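Local coordinates for PDZ domain protein (Parabacteroides distasonis, PDB 4L8N) that is of unknown function but combines N- and C-terminal PDZ domains with a central DUF4136 domain and binds magnesium, at residues S118-N123 and C387-V392; D185-T190 and I249-I254; K304-Y309 and Y415-Y420. One frame throughout, in Å; residues are numbered along the deposited sequence.

Contact 1. Residues S118-N123 and C387-V392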
loop_
_atom_site.group_PDB
_atom_site.type_symbol
_atom_site.label_atom_id
_atom_site.label_comp_id
_atom_site.label_asym_id
_atom_site.label_seq_id
_atom_site.Cartn_x
_atom_site.Cartn_y
_atom_site.Cartn_z
ATOM N N SER A 118 -15.949 -22.542 27.009
ATOM C CA SER A 118 -15.339 -21.270 27.351
ATOM C C SER A 118 -14.566 -20.614 26.202
ATOM O O SER A 118 -13.333 -20.542 26.266
ATOM C CB SER A 118 -14.413 -21.465 28.541
ATOM O OG SER A 118 -14.075 -20.206 29.088
ATOM N N LEU A 119 -15.286 -20.068 25.184
ATOM C CA LEU A 119 -14.661 -19.368 24.046
ATOM C C LEU A 119 -13.945 -18.107 24.505
ATOM O O LEU A 119 -12.984 -17.680 23.877
ATOM C CB LEU A 119 -15.668 -19.006 22.951
ATOM C CG LEU A 119 -16.060 -20.099 21.971
ATOM C CD1 LEU A 119 -16.919 -19.524 20.858
ATOM C CD2 LEU A 119 -14.847 -20.764 21.345
ATOM N N GLU A 120 -14.427 -17.533 25.608
ATOM C CA GLU A 120 -13.921 -16.368 26.315
ATOM C C GLU A 120 -12.477 -16.546 26.705
ATOM O O GLU A 120 -11.750 -15.560 26.805
ATOM C CB GLU A 120 -14.745 -16.148 27.598
ATOM C CG GLU A 120 -16.132 -15.598 27.349
ATOM C CD GLU A 120 -17.264 -16.594 27.216
ATOM O OE1 GLU A 120 -17.021 -17.761 26.830
ATOM O OE2 GLU A 120 -18.414 -16.184 27.480
ATOM N N THR A 121 -12.069 -17.801 26.972
ATOM C CA THR A 121 -10.714 -18.102 27.417
ATOM C C THR A 121 -9.922 -18.906 26.391
ATOM O O THR A 121 -8.692 -18.798 26.388
ATOM C CB THR A 121 -10.748 -18.862 28.766
ATOM O OG1 THR A 121 -11.378 -20.137 28.611
ATOM C CG2 THR A 121 -11.425 -18.076 29.868
ATOM N N THR A 122 -10.600 -19.710 25.530
ATOM C CA THR A 122 -9.918 -20.631 24.606
ATOM C C THR A 122 -10.356 -20.488 23.171
ATOM O O THR A 122 -11.350 -21.093 22.754
ATOM C CB THR A 122 -10.150 -22.070 25.082
ATOM O OG1 THR A 122 -9.890 -22.134 26.492
ATOM C CG2 THR A 122 -9.323 -23.111 24.298
ATOM N N ASN A 123 -9.567 -19.748 22.389
ATOM C CA ASN A 123 -9.858 -19.540 20.968
ATOM C C ASN A 123 -8.618 -19.177 20.177
ATOM O O ASN A 123 -7.577 -18.846 20.749
ATOM C CB ASN A 123 -10.951 -18.456 20.758
ATOM C CG ASN A 123 -10.568 -17.054 21.168
ATOM O OD1 ASN A 123 -9.854 -16.329 20.458
ATOM N ND2 ASN A 123 -11.112 -16.612 22.286
ATOM N N CYS A 387 -18.582 -18.124 16.099
ATOM C CA CYS A 387 -18.041 -18.062 17.454
ATOM C C CYS A 387 -18.694 -16.915 18.226
ATOM O O CYS A 387 -18.743 -15.791 17.745
ATOM C CB CYS A 387 -16.526 -17.913 17.432
ATOM S SG CYS A 387 -15.660 -19.263 16.607
HETATM N N MSE A 388 -19.243 -17.213 19.399
HETATM C CA MSE A 388 -19.891 -16.226 20.258
HETATM C C MSE A 388 -19.572 -16.515 21.708
HETATM O O MSE A 388 -19.520 -17.689 22.113
HETATM C CB MSE A 388 -21.416 -16.237 20.064
HETATM C CG MSE A 388 -21.860 -15.738 18.687
HETATM SE SE MSE A 388 -23.761 -15.854 18.406
HETATM C CE MSE A 388 -23.962 -17.684 18.312
ATOM N N PHE A 389 -19.395 -15.458 22.508
ATOM C CA PHE A 389 -19.232 -15.663 23.933
ATOM C C PHE A 389 -20.616 -15.849 24.527
ATOM O O PHE A 389 -21.634 -15.599 23.854
ATOM C CB PHE A 389 -18.484 -14.499 24.605
ATOM C CG PHE A 389 -17.157 -14.194 23.960
ATOM C CD1 PHE A 389 -16.247 -15.209 23.691
ATOM C CD2 PHE A 389 -16.814 -12.895 23.628
ATOM C CE1 PHE A 389 -15.025 -14.931 23.084
ATOM C CE2 PHE A 389 -15.585 -12.615 23.033
ATOM C CZ PHE A 389 -14.699 -13.636 22.766
ATOM N N TRP A 390 -20.657 -16.273 25.784
ATOM C CA TRP A 390 -21.908 -16.419 26.494
ATOM C C TRP A 390 -22.482 -15.042 26.806
ATOM O O TRP A 390 -21.737 -14.067 26.956
ATOM C CB TRP A 390 -21.677 -17.200 27.793
ATOM C CG TRP A 390 -21.183 -18.606 27.615
ATOM C CD1 TRP A 390 -20.006 -19.121 28.062
ATOM C CD2 TRP A 390 -21.889 -19.689 26.992
ATOM N NE1 TRP A 390 -19.933 -20.464 27.769
ATOM C CE2 TRP A 390 -21.068 -20.836 27.095
ATOM C CE3 TRP A 390 -23.146 -19.805 26.371
ATOM C CZ2 TRP A 390 -21.473 -22.093 26.623
ATOM C CZ3 TRP A 390 -23.538 -21.046 25.893
ATOM C CH2 TRP A 390 -22.703 -22.171 26.012
ATOM N N ASP A 391 -23.790 -14.953 26.889
ATOM C CA ASP A 391 -24.445 -13.711 27.237
ATOM C C ASP A 391 -24.281 -13.566 28.742
ATOM O O ASP A 391 -24.597 -14.502 29.491
ATOM C CB ASP A 391 -25.915 -13.771 26.780
ATOM C CG ASP A 391 -26.775 -12.552 27.055
ATOM O OD1 ASP A 391 -26.921 -12.186 28.240
ATOM O OD2 ASP A 391 -27.406 -12.046 26.099
ATOM N N VAL A 392 -23.747 -12.415 29.177
ATOM C CA VAL A 392 -23.466 -12.104 30.579
ATOM C C VAL A 392 -24.729 -12.175 31.486
ATOM O O VAL A 392 -24.578 -12.427 32.676
ATOM C CB VAL A 392 -22.733 -10.751 30.724
ATOM C CG1 VAL A 392 -22.194 -10.578 32.144
ATOM C CG2 VAL A 392 -21.572 -10.658 29.728
HETATM O O HOH W 1 -19.412 -13.959 28.544
#

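Contact 2. Residues D185-T190 and I249-I254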
loop_
_atom_site.group_PDB
_atom_site.type_symbol
_atom_site.label_atom_id
_atom_site.label_comp_id
_atom_site.label_asym_id
_atom_site.label_seq_id
_atom_site.Cartn_x
_atom_site.Cartn_y
_atom_site.Cartn_z
ATOM N N ASP A 185 25.326 1.800 17.688
ATOM C CA ASP A 185 25.512 1.031 16.454
ATOM C C ASP A 185 24.412 1.411 15.476
ATOM O O ASP A 185 24.630 1.442 14.269
ATOM C CB ASP A 185 25.465 -0.485 16.737
ATOM C CG ASP A 185 26.650 -1.080 17.481
ATOM O OD1 ASP A 185 27.786 -0.528 17.357
ATOM O OD2 ASP A 185 26.476 -2.142 18.106
ATOM N N LEU A 186 23.227 1.732 16.032
ATOM C CA LEU A 186 22.006 2.108 15.316
ATOM C C LEU A 186 21.358 3.363 15.832
ATOM O O LEU A 186 21.274 3.573 17.037
ATOM C CB LEU A 186 20.942 0.988 15.456
ATOM C CG LEU A 186 21.356 -0.414 15.102
ATOM C CD1 LEU A 186 20.378 -1.413 15.666
ATOM C CD2 LEU A 186 21.523 -0.551 13.608
ATOM N N LEU A 187 20.762 4.114 14.923
ATOM C CA LEU A 187 19.941 5.259 15.257
ATOM C C LEU A 187 18.476 4.933 14.901
ATOM O O LEU A 187 18.214 4.463 13.784
ATOM C CB LEU A 187 20.445 6.487 14.506
ATOM C CG LEU A 187 19.845 7.834 14.928
ATOM C CD1 LEU A 187 20.488 8.336 16.232
ATOM C CD2 LEU A 187 20.020 8.869 13.801
ATOM N N ILE A 188 17.535 5.132 15.850
ATOM C CA ILE A 188 16.116 4.890 15.559
ATOM C C ILE A 188 15.452 6.233 15.225
ATOM O O ILE A 188 15.651 7.223 15.929
ATOM C CB ILE A 188 15.356 4.067 16.657
ATOM C CG1 ILE A 188 15.696 2.558 16.555
ATOM C CG2 ILE A 188 13.841 4.190 16.492
ATOM C CD1 ILE A 188 16.908 2.148 17.134
ATOM N N GLN A 189 14.706 6.260 14.120
ATOM C CA GLN A 189 13.983 7.434 13.632
ATOM C C GLN A 189 12.521 7.086 13.366
ATOM O O GLN A 189 12.217 6.051 12.778
ATOM C CB GLN A 189 14.645 7.976 12.353
ATOM C CG GLN A 189 14.328 9.445 12.033
ATOM C CD GLN A 189 15.394 10.107 11.159
ATOM O OE1 GLN A 189 15.503 9.855 9.942
ATOM N NE2 GLN A 189 16.208 10.981 11.766
ATOM N N THR A 190 11.608 7.940 13.819
ATOM C CA THR A 190 10.191 7.695 13.562
ATOM C C THR A 190 9.608 8.824 12.776
ATOM O O THR A 190 9.999 9.987 12.915
ATOM C CB THR A 190 9.362 7.409 14.813
ATOM O OG1 THR A 190 9.566 8.419 15.798
ATOM C CG2 THR A 190 9.652 6.059 15.375
ATOM N N ILE A 249 18.542 3.039 11.374
ATOM C CA ILE A 249 19.675 3.523 10.576
ATOM C C ILE A 249 21.029 3.079 11.148
ATOM O O ILE A 249 21.360 3.391 12.293
ATOM C CB ILE A 249 19.622 5.085 10.410
ATOM C CG1 ILE A 249 18.264 5.579 9.868
ATOM C CG2 ILE A 249 20.765 5.599 9.529
ATOM C CD1 ILE A 249 17.685 6.644 10.702
ATOM N N ASP A 250 21.832 2.424 10.300
ATOM C CA ASP A 250 23.199 1.970 10.565
ATOM C C ASP A 250 24.116 3.157 10.833
ATOM O O ASP A 250 24.102 4.125 10.066
ATOM C CB ASP A 250 23.701 1.191 9.339
ATOM C CG ASP A 250 25.118 0.640 9.365
ATOM O OD1 ASP A 250 25.773 0.718 10.431
ATOM O OD2 ASP A 250 25.569 0.115 8.315
ATOM N N GLN A 251 24.946 3.062 11.885
ATOM C CA GLN A 251 25.917 4.092 12.241
ATOM C C GLN A 251 27.342 3.575 12.146
ATOM O O GLN A 251 28.274 4.381 12.192
ATOM C CB GLN A 251 25.688 4.618 13.669
ATOM C CG GLN A 251 24.311 5.181 13.989
ATOM C CD GLN A 251 23.928 6.353 13.145
ATOM O OE1 GLN A 251 23.240 6.214 12.138
ATOM N NE2 GLN A 251 24.355 7.530 13.547
ATOM N N LYS A 252 27.538 2.248 12.047
ATOM C CA LYS A 252 28.893 1.696 12.068
ATOM C C LYS A 252 29.378 1.022 10.756
ATOM O O LYS A 252 30.492 1.321 10.356
ATOM C CB LYS A 252 29.073 0.727 13.259
ATOM C CG LYS A 252 28.080 -0.432 13.332
ATOM C CD LYS A 252 28.448 -1.438 14.416
ATOM C CE LYS A 252 29.038 -2.721 13.887
ATOM N NZ LYS A 252 29.469 -3.629 14.989
ATOM N N ASP A 253 28.605 0.114 10.117
ATOM C CA ASP A 253 29.068 -0.628 8.934
ATOM C C ASP A 253 29.124 0.256 7.701
ATOM O O ASP A 253 30.170 0.292 7.070
ATOM C CB ASP A 253 28.212 -1.878 8.668
ATOM C CG ASP A 253 28.939 -3.029 8.005
ATOM O OD1 ASP A 253 29.341 -2.882 6.826
ATOM O OD2 ASP A 253 29.079 -4.092 8.651
ATOM N N ILE A 254 27.999 0.906 7.320
ATOM C CA ILE A 254 27.846 1.866 6.202
ATOM C C ILE A 254 26.976 2.983 6.785
ATOM O O ILE A 254 25.748 2.892 6.729
ATOM C CB ILE A 254 27.281 1.240 4.877
ATOM C CG1 ILE A 254 28.188 0.115 4.334
ATOM C CG2 ILE A 254 27.045 2.306 3.805
ATOM C CD1 ILE A 254 27.502 -0.903 3.432
#

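Contact 3. Residues K304-Y309 and Y415-Y420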
loop_
_atom_site.group_PDB
_atom_site.type_symbol
_atom_site.label_atom_id
_atom_site.label_comp_id
_atom_site.label_asym_id
_atom_site.label_seq_id
_atom_site.Cartn_x
_atom_site.Cartn_y
_atom_site.Cartn_z
ATOM N N LYS A 304 -5.204 -18.204 22.356
ATOM C CA LYS A 304 -5.256 -18.091 23.799
ATOM C C LYS A 304 -5.918 -19.339 24.371
ATOM O O LYS A 304 -6.694 -19.987 23.672
ATOM C CB LYS A 304 -5.906 -16.773 24.260
ATOM C CG LYS A 304 -7.404 -16.619 24.100
ATOM C CD LYS A 304 -7.814 -15.367 24.856
ATOM C CE LYS A 304 -9.278 -15.064 24.761
ATOM N NZ LYS A 304 -9.668 -13.969 25.692
ATOM N N LYS A 305 -5.528 -19.733 25.593
ATOM C CA LYS A 305 -6.073 -20.920 26.275
ATOM C C LYS A 305 -5.873 -20.844 27.785
ATOM O O LYS A 305 -4.773 -20.550 28.256
ATOM C CB LYS A 305 -5.439 -22.222 25.748
ATOM C CG LYS A 305 -6.032 -23.508 26.349
ATOM C CD LYS A 305 -5.313 -24.799 25.902
ATOM C CE LYS A 305 -5.470 -25.027 24.416
ATOM N NZ LYS A 305 -5.020 -26.369 24.003
ATOM N N THR A 306 -6.941 -21.126 28.524
ATOM C CA THR A 306 -6.919 -21.221 29.970
ATOM C C THR A 306 -7.701 -22.456 30.340
ATOM O O THR A 306 -8.831 -22.604 29.911
ATOM C CB THR A 306 -7.456 -19.959 30.658
ATOM O OG1 THR A 306 -6.702 -18.830 30.224
ATOM C CG2 THR A 306 -7.388 -20.053 32.188
ATOM N N TYR A 307 -7.107 -23.342 31.133
ATOM C CA TYR A 307 -7.789 -24.540 31.593
ATOM C C TYR A 307 -7.325 -24.925 32.985
ATOM O O TYR A 307 -6.256 -24.495 33.415
ATOM C CB TYR A 307 -7.605 -25.710 30.601
ATOM C CG TYR A 307 -6.185 -26.220 30.429
ATOM C CD1 TYR A 307 -5.319 -25.632 29.511
ATOM C CD2 TYR A 307 -5.752 -27.369 31.084
ATOM C CE1 TYR A 307 -4.023 -26.108 29.328
ATOM C CE2 TYR A 307 -4.472 -27.884 30.874
ATOM C CZ TYR A 307 -3.605 -27.240 30.004
ATOM O OH TYR A 307 -2.337 -27.724 29.787
ATOM N N ASN A 308 -8.142 -25.731 33.694
ATOM C CA ASN A 308 -7.785 -26.318 34.996
ATOM C C ASN A 308 -6.877 -27.501 34.711
ATOM O O ASN A 308 -7.282 -28.438 34.000
ATOM C CB ASN A 308 -9.018 -26.766 35.802
ATOM C CG ASN A 308 -9.671 -25.736 36.691
ATOM O OD1 ASN A 308 -9.098 -24.715 37.097
ATOM N ND2 ASN A 308 -10.889 -26.032 37.067
ATOM N N TYR A 309 -5.634 -27.426 35.218
ATOM C CA TYR A 309 -4.615 -28.438 35.050
ATOM C C TYR A 309 -4.446 -29.299 36.311
ATOM O O TYR A 309 -4.235 -28.763 37.404
ATOM C CB TYR A 309 -3.295 -27.754 34.694
ATOM C CG TYR A 309 -2.098 -28.681 34.675
ATOM C CD1 TYR A 309 -1.883 -29.551 33.611
ATOM C CD2 TYR A 309 -1.167 -28.672 35.712
ATOM C CE1 TYR A 309 -0.782 -30.402 33.584
ATOM C CE2 TYR A 309 -0.053 -29.502 35.685
ATOM C CZ TYR A 309 0.132 -30.371 34.621
ATOM O OH TYR A 309 1.233 -31.188 34.571
ATOM N N TYR A 415 -12.908 -26.344 32.902
ATOM C CA TYR A 415 -13.343 -24.948 32.938
ATOM C C TYR A 415 -14.099 -24.612 34.237
ATOM O O TYR A 415 -14.878 -23.669 34.265
ATOM C CB TYR A 415 -14.179 -24.622 31.682
ATOM C CG TYR A 415 -13.363 -24.652 30.405
ATOM C CD1 TYR A 415 -12.348 -23.723 30.178
ATOM C CD2 TYR A 415 -13.535 -25.670 29.463
ATOM C CE1 TYR A 415 -11.575 -23.761 29.016
ATOM C CE2 TYR A 415 -12.757 -25.726 28.303
ATOM C CZ TYR A 415 -11.797 -24.752 28.074
ATOM O OH TYR A 415 -11.046 -24.752 26.926
ATOM N N TYR A 416 -13.782 -25.311 35.338
ATOM C CA TYR A 416 -14.438 -25.106 36.632
ATOM C C TYR A 416 -14.112 -23.775 37.313
ATOM O O TYR A 416 -14.758 -23.444 38.314
ATOM C CB TYR A 416 -14.149 -26.262 37.579
ATOM C CG TYR A 416 -15.353 -27.151 37.711
ATOM C CD1 TYR A 416 -16.134 -27.471 36.596
ATOM C CD2 TYR A 416 -15.781 -27.596 38.956
ATOM C CE1 TYR A 416 -17.290 -28.238 36.715
ATOM C CE2 TYR A 416 -16.962 -28.332 39.095
ATOM C CZ TYR A 416 -17.690 -28.684 37.966
ATOM O OH TYR A 416 -18.814 -29.462 38.082
ATOM N N PHE A 417 -13.174 -23.001 36.761
ATOM C CA PHE A 417 -12.800 -21.701 37.288
ATOM C C PHE A 417 -13.787 -20.608 36.759
ATOM O O PHE A 417 -13.765 -19.466 37.239
ATOM C CB PHE A 417 -11.326 -21.379 36.902
ATOM C CG PHE A 417 -11.077 -21.355 35.406
ATOM C CD1 PHE A 417 -11.387 -20.227 34.648
ATOM C CD2 PHE A 417 -10.589 -22.479 34.747
ATOM C CE1 PHE A 417 -11.244 -20.239 33.258
ATOM C CE2 PHE A 417 -10.421 -22.478 33.358
ATOM C CZ PHE A 417 -10.748 -21.364 32.625
ATOM N N ALA A 418 -14.622 -20.957 35.757
ATOM C CA ALA A 418 -15.568 -20.042 35.109
ATOM C C ALA A 418 -16.957 -20.141 35.751
ATOM O O ALA A 418 -17.436 -21.258 35.955
ATOM C CB ALA A 418 -15.639 -20.348 33.619
ATOM N N PRO A 419 -17.642 -19.002 36.054
ATOM C CA PRO A 419 -18.953 -19.079 36.729
ATOM C C PRO A 419 -20.106 -19.530 35.803
ATOM O O PRO A 419 -21.174 -19.917 36.304
ATOM C CB PRO A 419 -19.149 -17.654 37.236
ATOM C CG PRO A 419 -18.463 -16.819 36.235
ATOM C CD PRO A 419 -17.221 -17.594 35.905
ATOM N N TYR A 420 -19.895 -19.474 34.456
ATOM C CA TYR A 420 -20.850 -19.988 33.471
ATOM C C TYR A 420 -20.752 -21.558 33.359
ATOM O O TYR A 420 -21.480 -22.159 32.584
ATOM C CB TYR A 420 -20.691 -19.307 32.103
ATOM C CG TYR A 420 -19.268 -19.089 31.641
ATOM C CD1 TYR A 420 -18.561 -20.100 30.997
ATOM C CD2 TYR A 420 -18.655 -17.851 31.776
ATOM C CE1 TYR A 420 -17.276 -19.889 30.514
ATOM C CE2 TYR A 420 -17.363 -17.631 31.314
ATOM C CZ TYR A 420 -16.674 -18.651 30.678
ATOM O OH TYR A 420 -15.379 -18.447 30.235
#

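Contact 1. Residues S118-N123 and C387-V392
Glu120 and Phe389 run past each other in opposite directions where two irregular loops meet: one leads into strand 123-135 of the large mixed sheet, the other comes shortly before helix 395-402. The carboxylate and the phenyl ring lie 29° apart in plane, and Glu120 CG rests 3.7 Å from Phe389 CD1. Beyond CG the glutamate chain bends (chi2 93°), which carries CD toward the backbone of the other loop. There OE2 accepts from Trp390 N at 2.8 Å, the amide hydrogen approaching from above the carboxylate plane. A water donates to the same OE2 and to Trp390 O, so this one oxygen joins both ends of the Trp390 backbone to Glu120. Against the indole the glutamate stands roughly crosswise, with Glu120 OE1 3.5 Å from Trp390 CD1. The indole is held from elsewhere as well: NE1 bonds to Tyr117 O, and Arg372 makes a cation-pi contact with the ring. An alanine in place of Glu120 would probably leave Trp390 N without this acceptor, take from the bridging water one of its two, and open a gap beside the Phe389 ring. Leu119 supplies the apolar half of the interface. Its CB faces Phe389 CD1, while Leu119 CD1 reaches Cys387 CB at 3.8 Å and packs against the backbone oxygen of Met388, a selenomethionine; that oxygen accepts a hydrogen bond from Arg372. Phe389 also meets the ring of Phe378. At the rim of the Phe389 ring, near its plane, sits Leu119 O, 3.5 Å from CE1. That oxygen is fixed from within segment 118-123 by Asn123 ND2, at the start of the strand, which donates over 2.7 Å almost straight down the carbonyl bond, at a C=O...N angle of 173°.

Contact 2. Residues D185-T190 and I249-I254
Leu187 and Ile249 are paired through their flat peptide groups: Leu187 N donates to Ile249 O and Ile249 N to Leu187 O, both over 2.8 Å, and each donor lies in the plane of the accepting carbonyl. They form a hydrogen-bonded antiparallel pair, followed by the non-hydrogen-bonded pair of Leu186 and Asp250. One bond further, Gln251 N reaches Asp185 O at 2.9 Å, now tilted 30° from the carbonyl plane, as the second strand gives way to a turn. The carboxylate of Asp250 organises that turn. On OD1, the syn lone pair takes Asp253 N, and Lys252 N comes to the anti side, closing an Asx turn. OD2 is met from above the plane by Ile254 N at 2.7 Å and also forms a salt bridge with Arg257. Three backbone amides thus hold this group. Beside the turn, the Lys252 chain crosses Asp185, and Lys252 CD lies 3.1 Å from Asp185 OD1. Lys252 NZ and Asp185 OD1 stay 4.2 Å apart, beyond a salt bridge; NZ bonds to Asn144 O and Asp185 OD2 to Lys146 N. On the sheet face of Leu187 and Ile249, the methyl CD1 of Ile249 rests 3.7 Å from Gln189 CB. Gln189 OE1 hydrogen-bonds Ser137 OG of the second subunit, and Gln189 NE2 hydrogen-bonds Ser151 OG. Within the DUF4136 region, the pairing joins strands 186-196 and 240-250. Strand 147-150 borders the first on its other side; Leu186 and Asp250 both touch Leu259 of strand 258-268, and Ile188 and Thr190 pack on helix 158-175.

Contact 3. Residues K304-Y309 and Y415-Y420
Thr306 and Asn308 of strand 298-309, in the large mixed sheet, receive the ring of Phe417, carried by a type I beta turn from Tyr415 to Ala418. The phenyl comes edge first. Its CZ lies 3.5 Å from Thr306 O and also touches Thr306 CG2. On the Asn308 side, Phe417 CD2 meets Asn308 OD1 at 3.6 Å. The amide of Asn308 stands steeply to the ring, with planes 76° apart, and its CG lies in the ring plane. Between these two residues, Tyr307 CA sits 3.8 Å from Phe417 CE2. Phe417 CB points toward the strand, and CG lies between backbone N and carbonyl carbon (chi1 59°). Tyr415 brings a second aromatic to the same carbonyl: its CE1 is 3.1 Å from Thr306 O. Beyond this shell, polar partners fix the groups. Asn308 ND2, 3.3 Å from Tyr416 CB, bonds to Tyr413 O and Asn427 OD1, and the Asn308 backbone pairs with Leu414, just before the turn. Thr306 OG1 is held by Ser450 of the neighbouring strand 438-456. Tyr415 OH bonds to Ala111 O of helix 107-113 and to Thr122 OG1, and Tyr416 OH to Gln403 OE1. The turn itself is closed by Ala418 N, which donates to Tyr415 O over 3.1 Å.

Contacts 1 and 3 are neighbours, with centres 11 Å apart, and they touch: Ser118 OG meets Tyr420 OH, Glu120 O meets Lys304 NZ, and the Trp390 and Tyr420 rings pack together. Their segments alternate along the chain, and together they bring the loops before and after helix 395-402 against the loop that leads into strand 123-135 and against its neighbour in the sheet, strand 298-309. Contact 2 is nested inside the loop closed by contact 1 and closes before contact 3 opens. It lies about 46 Å from contact 1 and 47 Å from contact 3, centre to centre, across the chain's centre. Contacts 2 and 3 nevertheless reach the same mixed sheet, through strands 186-196 and 240-250 and strand 298-309 respectively.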